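Local coordinates for protein Amuc_1102 (Akkermansia muciniphila, PDB 7DSZ) that is of uncertain function but adopts an immunoglobulin-like fold related to archaeal type IV pilus proteins, consistent with a role in a type IV pilus-like assembly, at residues L26-R31 against A52-P57; F78-V83 against A111-S116. One frame throughout, in Å; residues are numbered along the deposited sequence. Where two conformers were deposited one is given.

Interaction 1 (L26-R31 against A52-P57)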
loop_
_atom_site.group_PDB
_atom_site.type_symbol
_atom_site.label_atom_id
_atom_site.label_comp_id
_atom_site.label_asym_id
_atom_site.label_seq_id
_atom_site.Cartn_x
_atom_site.Cartn_y
_atom_site.Cartn_z
ATOM N N LEU C 26 -11.079 17.180 17.036
ATOM C CA LEU C 26 -9.907 16.951 16.188
ATOM C C LEU C 26 -8.791 17.908 16.593
ATOM O O LEU C 26 -8.984 19.131 16.589
ATOM C CB LEU C 26 -10.261 17.159 14.715
ATOM C CG LEU C 26 -9.200 16.671 13.729
ATOM C CD1 LEU C 26 -9.064 15.135 13.737
ATOM C CD2 LEU C 26 -9.528 17.161 12.337
ATOM N N SER C 27 -7.629 17.359 16.938
ATOM C CA SER C 27 -6.445 18.129 17.297
ATOM C C SER C 27 -5.338 17.873 16.288
ATOM O O SER C 27 -5.181 16.755 15.806
ATOM C CB SER C 27 -5.925 17.757 18.683
ATOM O OG SER C 27 -6.823 18.188 19.686
ATOM N N LEU C 28 -4.538 18.900 16.014
ATOM C CA LEU C 28 -3.363 18.757 15.154
ATOM C C LEU C 28 -2.113 18.601 16.005
ATOM O O LEU C 28 -1.836 19.441 16.872
ATOM C CB LEU C 28 -3.208 19.967 14.233
ATOM C CG LEU C 28 -1.849 20.080 13.527
ATOM C CD1 LEU C 28 -1.692 18.936 12.528
ATOM C CD2 LEU C 28 -1.741 21.418 12.824
ATOM N N TYR C 29 -1.370 17.529 15.763
ATOM C CA TYR C 29 -0.049 17.316 16.334
ATOM C C TYR C 29 0.971 17.278 15.212
ATOM O O TYR C 29 0.821 16.493 14.271
ATOM C CB TYR C 29 0.043 15.997 17.083
ATOM C CG TYR C 29 -0.852 15.858 18.288
ATOM C CD1 TYR C 29 -0.389 16.210 19.547
ATOM C CD2 TYR C 29 -2.134 15.345 18.168
ATOM C CE1 TYR C 29 -1.185 16.061 20.668
ATOM C CE2 TYR C 29 -2.951 15.186 19.301
ATOM C CZ TYR C 29 -2.455 15.547 20.535
ATOM O OH TYR C 29 -3.222 15.386 21.651
ATOM N N MET C 30 2.012 18.102 15.311
ATOM C CA MET C 30 3.142 17.980 14.402
ATOM C C MET C 30 4.111 16.968 14.995
ATOM O O MET C 30 4.542 17.110 16.144
ATOM C CB MET C 30 3.825 19.337 14.169
ATOM C CG MET C 30 2.897 20.394 13.589
ATOM S SD MET C 30 2.190 19.923 11.989
ATOM C CE MET C 30 3.641 19.466 11.068
ATOM N N ARG C 31 4.457 15.940 14.221
ATOM C CA ARG C 31 5.214 14.821 14.767
ATOM C C ARG C 31 6.245 14.375 13.750
ATOM O O ARG C 31 5.938 14.262 12.564
ATOM C CB ARG C 31 4.315 13.621 15.109
ATOM C CG ARG C 31 3.231 13.893 16.162
ATOM C CD ARG C 31 2.389 12.640 16.360
ATOM N NE ARG C 31 3.283 11.513 16.510
ATOM C CZ ARG C 31 3.087 10.300 16.022
ATOM N NH1 ARG C 31 2.000 9.983 15.326
ATOM N NH2 ARG C 31 4.013 9.391 16.249
ATOM N N ALA C 52 1.947 16.415 9.704
ATOM C CA ALA C 52 0.723 16.844 10.379
ATOM C C ALA C 52 -0.105 15.610 10.718
ATOM O O ALA C 52 -0.487 14.849 9.821
ATOM C CB ALA C 52 -0.086 17.796 9.501
ATOM N N ASP C 53 -0.368 15.397 12.001
ATOM C CA ASP C 53 -1.129 14.239 12.465
ATOM C C ASP C 53 -2.386 14.772 13.139
ATOM O O ASP C 53 -2.308 15.330 14.238
ATOM C CB ASP C 53 -0.266 13.404 13.421
ATOM C CG ASP C 53 -1.027 12.288 14.122
ATOM O OD1 ASP C 53 -2.197 12.003 13.792
ATOM O OD2 ASP C 53 -0.403 11.669 14.996
ATOM N N PHE C 54 -3.531 14.626 12.467
ATOM C CA PHE C 54 -4.810 15.083 12.994
ATOM C C PHE C 54 -5.433 13.930 13.765
ATOM O O PHE C 54 -5.656 12.864 13.193
ATOM C CB PHE C 54 -5.749 15.535 11.872
ATOM C CG PHE C 54 -5.265 16.742 11.107
ATOM C CD1 PHE C 54 -5.638 18.025 11.504
ATOM C CD2 PHE C 54 -4.476 16.598 9.977
ATOM C CE1 PHE C 54 -5.201 19.158 10.778
ATOM C CE2 PHE C 54 -4.032 17.705 9.262
ATOM C CZ PHE C 54 -4.407 18.988 9.663
ATOM N N GLU C 55 -5.715 14.138 15.053
ATOM C CA GLU C 55 -6.179 13.069 15.937
ATOM C C GLU C 55 -7.529 13.444 16.516
ATOM O O GLU C 55 -7.692 14.567 16.996
ATOM C CB GLU C 55 -5.197 12.863 17.092
ATOM C CG GLU C 55 -3.797 12.453 16.659
ATOM C CD GLU C 55 -3.699 10.960 16.549
ATOM O OE1 GLU C 55 -4.192 10.272 17.482
ATOM O OE2 GLU C 55 -3.160 10.467 15.532
ATOM N N ILE C 56 -8.491 12.518 16.511
ATOM C CA ILE C 56 -9.759 12.731 17.194
ATOM C C ILE C 56 -10.101 11.546 18.090
ATOM O O ILE C 56 -10.238 10.417 17.605
ATOM C CB ILE C 56 -10.919 13.047 16.227
ATOM C CG1 ILE C 56 -12.202 13.356 17.010
ATOM C CG2 ILE C 56 -11.141 11.953 15.169
ATOM C CD1 ILE C 56 -13.219 14.169 16.167
ATOM N N PRO C 57 -10.210 11.742 19.402
ATOM C CA PRO C 57 -10.657 10.661 20.281
ATOM C C PRO C 57 -12.128 10.370 20.073
ATOM O O PRO C 57 -12.922 11.270 19.798
ATOM C CB PRO C 57 -10.438 11.221 21.696
ATOM C CG PRO C 57 -9.688 12.495 21.546
ATOM C CD PRO C 57 -9.971 12.996 20.131
#
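Tyr-29 and Glu-55 cross at about a right angle on one face of a two-stranded antiparallel pairing; CD2 and CE2 of the ring lie against the aliphatic part of the glutamate, CD2 3.7 Å from Glu-55 CG, while Asp-53 O lies at the ring edge. Both side chains have CG anti to the carbonyl carbon. Glu-55 then bends at chi2 (-88°), which lifts its carboxylate off the strand toward Arg-192 and Tyr-193, a salt bridge to the first and a hydrogen bond to the second. Next to it, Asp-53 has CG anti to its backbone N and runs alongside Arg-31, the two pointing the same way. Arg-31, bent at chi3 (47°), forms a salt bridge from NH1 to Asp-53 OD2 at 3.0 Å; the oxygen lies close to the guanidinium plane, but the nitrogen comes from above the carboxylate plane. Asp-53 OD1 and Glu-55 OE2 are only 2.5 Å apart, so one of these acids probably holds a proton, although the two arginines would tend to oppose it.

The other face is apolar. Leu-28, with CG anti to the backbone N, lays CD1 over the centre of the Phe-54 ring, 4.0 Å from its centroid in a CH-pi contact, and the same methyl meets Ala-52 CB at 3.6 Å. Met-30, bent at chi2 and chi3, brings SD against that alanine. Leu-26 crosses Phe-54 obliquely, its CD1 packing on Ile-56 CB at 3.7 Å.

Between the faces, Ser-27 with Glu-55 and Tyr-29 with Asp-53 form hydrogen-bonded pairs; Ser-27 N to Glu-55 O, 2.8 Å, is nearly straight. Alternating with non-hydrogen-bonded pairs, they join strands 18-32 and 50-63 in the antiparallel sheet completed by strand 109-115, an arrangement characteristic of an immunoglobulin-like beta-sandwich.

Interaction 2 (F78-V83 against A111-S116)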
loop_
_atom_site.group_PDB
_atom_site.type_symbol
_atom_site.label_atom_id
_atom_site.label_comp_id
_atom_site.label_asym_id
_atom_site.label_seq_id
_atom_site.Cartn_x
_atom_site.Cartn_y
_atom_site.Cartn_z
ATOM N N PHE C 78 -13.136 13.164 6.938
ATOM C CA PHE C 78 -12.382 14.302 7.437
ATOM C C PHE C 78 -12.428 15.439 6.422
ATOM O O PHE C 78 -12.232 15.209 5.229
ATOM C CB PHE C 78 -10.922 13.932 7.680
ATOM C CG PHE C 78 -10.717 12.909 8.767
ATOM C CD1 PHE C 78 -10.861 11.557 8.479
ATOM C CD2 PHE C 78 -10.366 13.295 10.046
ATOM C CE1 PHE C 78 -10.652 10.601 9.463
ATOM C CE2 PHE C 78 -10.155 12.351 11.049
ATOM C CZ PHE C 78 -10.291 11.005 10.753
ATOM N N TYR C 79 -12.651 16.658 6.914
ATOM C CA TYR C 79 -12.655 17.870 6.100
ATOM C C TYR C 79 -11.705 18.862 6.739
ATOM O O TYR C 79 -11.883 19.225 7.909
ATOM C CB TYR C 79 -14.053 18.496 6.011
ATOM C CG TYR C 79 -15.130 17.552 5.542
ATOM C CD1 TYR C 79 -15.827 16.768 6.455
ATOM C CD2 TYR C 79 -15.467 17.457 4.200
ATOM C CE1 TYR C 79 -16.820 15.908 6.045
ATOM C CE2 TYR C 79 -16.464 16.593 3.775
ATOM C CZ TYR C 79 -17.136 15.819 4.709
ATOM O OH TYR C 79 -18.133 14.952 4.317
ATOM N N ILE C 80 -10.722 19.323 5.974
ATOM C CA ILE C 80 -9.733 20.269 6.467
ATOM C C ILE C 80 -9.615 21.399 5.453
ATOM O O ILE C 80 -9.476 21.154 4.251
ATOM C CB ILE C 80 -8.374 19.588 6.718
ATOM C CG1 ILE C 80 -8.496 18.618 7.907
ATOM C CG2 ILE C 80 -7.286 20.633 6.975
ATOM C CD1 ILE C 80 -7.403 17.552 7.990
ATOM N N ALA C 81 -9.679 22.636 5.948
ATOM C CA ALA C 81 -9.611 23.823 5.105
ATOM C C ALA C 81 -8.360 24.622 5.437
ATOM O O ALA C 81 -8.075 24.893 6.612
ATOM C CB ALA C 81 -10.872 24.687 5.276
ATOM N N VAL C 82 -7.606 24.985 4.395
ATOM C CA VAL C 82 -6.408 25.804 4.511
ATOM C C VAL C 82 -6.464 26.873 3.424
ATOM O O VAL C 82 -7.182 26.744 2.428
ATOM C CB VAL C 82 -5.101 24.973 4.386
ATOM C CG1 VAL C 82 -5.081 23.845 5.414
ATOM C CG2 VAL C 82 -4.962 24.396 2.973
ATOM N N VAL C 83 -5.686 27.935 3.624
ATOM C CA VAL C 83 -5.549 28.958 2.591
ATOM C C VAL C 83 -4.705 28.407 1.451
ATOM O O VAL C 83 -3.623 27.850 1.681
ATOM C CB VAL C 83 -4.915 30.229 3.171
ATOM C CG1 VAL C 83 -4.666 31.249 2.058
ATOM C CG2 VAL C 83 -5.796 30.821 4.274
ATOM N N ALA C 111 -9.288 8.122 15.934
ATOM C CA ALA C 111 -9.198 8.159 14.477
ATOM C C ALA C 111 -8.167 9.217 14.076
ATOM O O ALA C 111 -7.859 10.131 14.848
ATOM C CB ALA C 111 -10.562 8.457 13.842
ATOM N N SER C 112 -7.618 9.099 12.865
ATOM C CA SER C 112 -6.592 10.059 12.476
ATOM C C SER C 112 -6.504 10.187 10.956
ATOM O O SER C 112 -6.954 9.315 10.207
ATOM C CB SER C 112 -5.214 9.671 13.046
ATOM O OG SER C 112 -4.769 8.421 12.525
ATOM N N VAL C 113 -5.940 11.318 10.525
ATOM C CA VAL C 113 -5.539 11.533 9.133
ATOM C C VAL C 113 -4.307 12.413 9.154
ATOM O O VAL C 113 -3.995 13.059 10.155
ATOM C CB VAL C 113 -6.615 12.196 8.236
ATOM C CG1 VAL C 113 -7.644 11.185 7.811
ATOM C CG2 VAL C 113 -7.231 13.401 8.938
ATOM N N TYR C 114 -3.574 12.425 8.033
ATOM C CA TYR C 114 -2.239 13.010 8.018
ATOM C C TYR C 114 -2.015 13.857 6.773
ATOM O O TYR C 114 -2.553 13.569 5.704
ATOM C CB TYR C 114 -1.139 11.921 8.055
ATOM C CG TYR C 114 -1.320 10.960 9.225
ATOM C CD1 TYR C 114 -2.319 9.993 9.203
ATOM C CD2 TYR C 114 -0.510 11.050 10.357
ATOM C CE1 TYR C 114 -2.524 9.150 10.272
ATOM C CE2 TYR C 114 -0.692 10.185 11.442
ATOM C CZ TYR C 114 -1.710 9.237 11.386
ATOM O OH TYR C 114 -1.923 8.367 12.455
ATOM N N LEU C 115 -1.154 14.866 6.913
ATOM C CA LEU C 115 -0.563 15.555 5.771
ATOM C C LEU C 115 0.950 15.368 5.802
ATOM O O LEU C 115 1.572 15.414 6.870
ATOM C CB LEU C 115 -0.916 17.057 5.780
ATOM C CG LEU C 115 -2.348 17.422 5.385
ATOM C CD1 LEU C 115 -2.572 18.930 5.656
ATOM C CD2 LEU C 115 -2.698 17.044 3.912
ATOM N N SER C 116 1.549 15.153 4.628
ATOM C CA SER C 116 2.977 14.915 4.534
ATOM C C SER C 116 3.768 16.180 4.869
ATOM O O SER C 116 3.225 17.290 4.846
ATOM C CB SER C 116 3.341 14.472 3.118
ATOM O OG SER C 116 3.154 15.572 2.232
#
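A chi1 of -65° sets CG of Phe-78 anti to its carbonyl carbon, and chi2 of 83° turns one ring face to Val-113, whose CG1 is anti to the carbonyl carbon and whose CG2 takes the crowded position between N and C. The two side chains therefore meet tip to tip, both valine methyls bearing on the aromatic carbons. Val-113 CG1 sits over the face of the Phe-78 ring, displaced toward its rim on the CD1 and CE1 side, in a CH-pi contact 3.5 Å from the centroid. Val-113 CG2 lies 3.3 Å from Phe-78 CD2, a close fit in the valine conformer described. Ala-111 comes to the ring at its edge, CB lying 4.0 Å from Phe-78 CZ, while the backbone carbonyl of Ser-112 also lies near CZ.

No hydrogen bond joins the segments: their axes stay 9.2 Å apart and cross at -39°, the relation of strands facing one another across the core of a beta-sandwich, here strand 70-83 of the mixed sheet over strand 109-115 of the antiparallel one. Val-98 and Val-139 extend the apolar surroundings of Phe-78. An alanine in place of Phe-78 would probably loosen this join between the sheets, since the ring that receives Val-113 and reaches Ala-111 would be gone. Farther along, Ile-80 CD1 makes a looser contact with Val-113 CG2 at 4.3 Å, and the same isoleucine touches Phe-54. On the reverse side of strand 109-115, Ser-112 OG and Tyr-114 OH share a hydrogen bond of 2.8 Å, and Ser-112 packs there against Tyr-193.

How the interactions relate
Strand 50-63 lies between strand 18-32, its partner in interaction 1, and strand 109-115, which supplies half of interaction 2; the two contacts touch, with Phe-54 N probably hydrogen-bonded to Val-113 O at 2.8 Å. Interaction 1 acts within one sheet, through backbone bonds with a polar, charged face on one side and an apolar one on the other, and is only partly buried, strand 18-32 being outermost in that sheet within the chain. Interaction 2 spans two sheets, is entirely buried where the segments touch, and rests mainly on apolar side chains. Phe-54 and Ile-56 bring interaction 1's apolar face to this interior, whereas Asp-53 and Glu-55 share the reverse face with Ser-112 and Tyr-114.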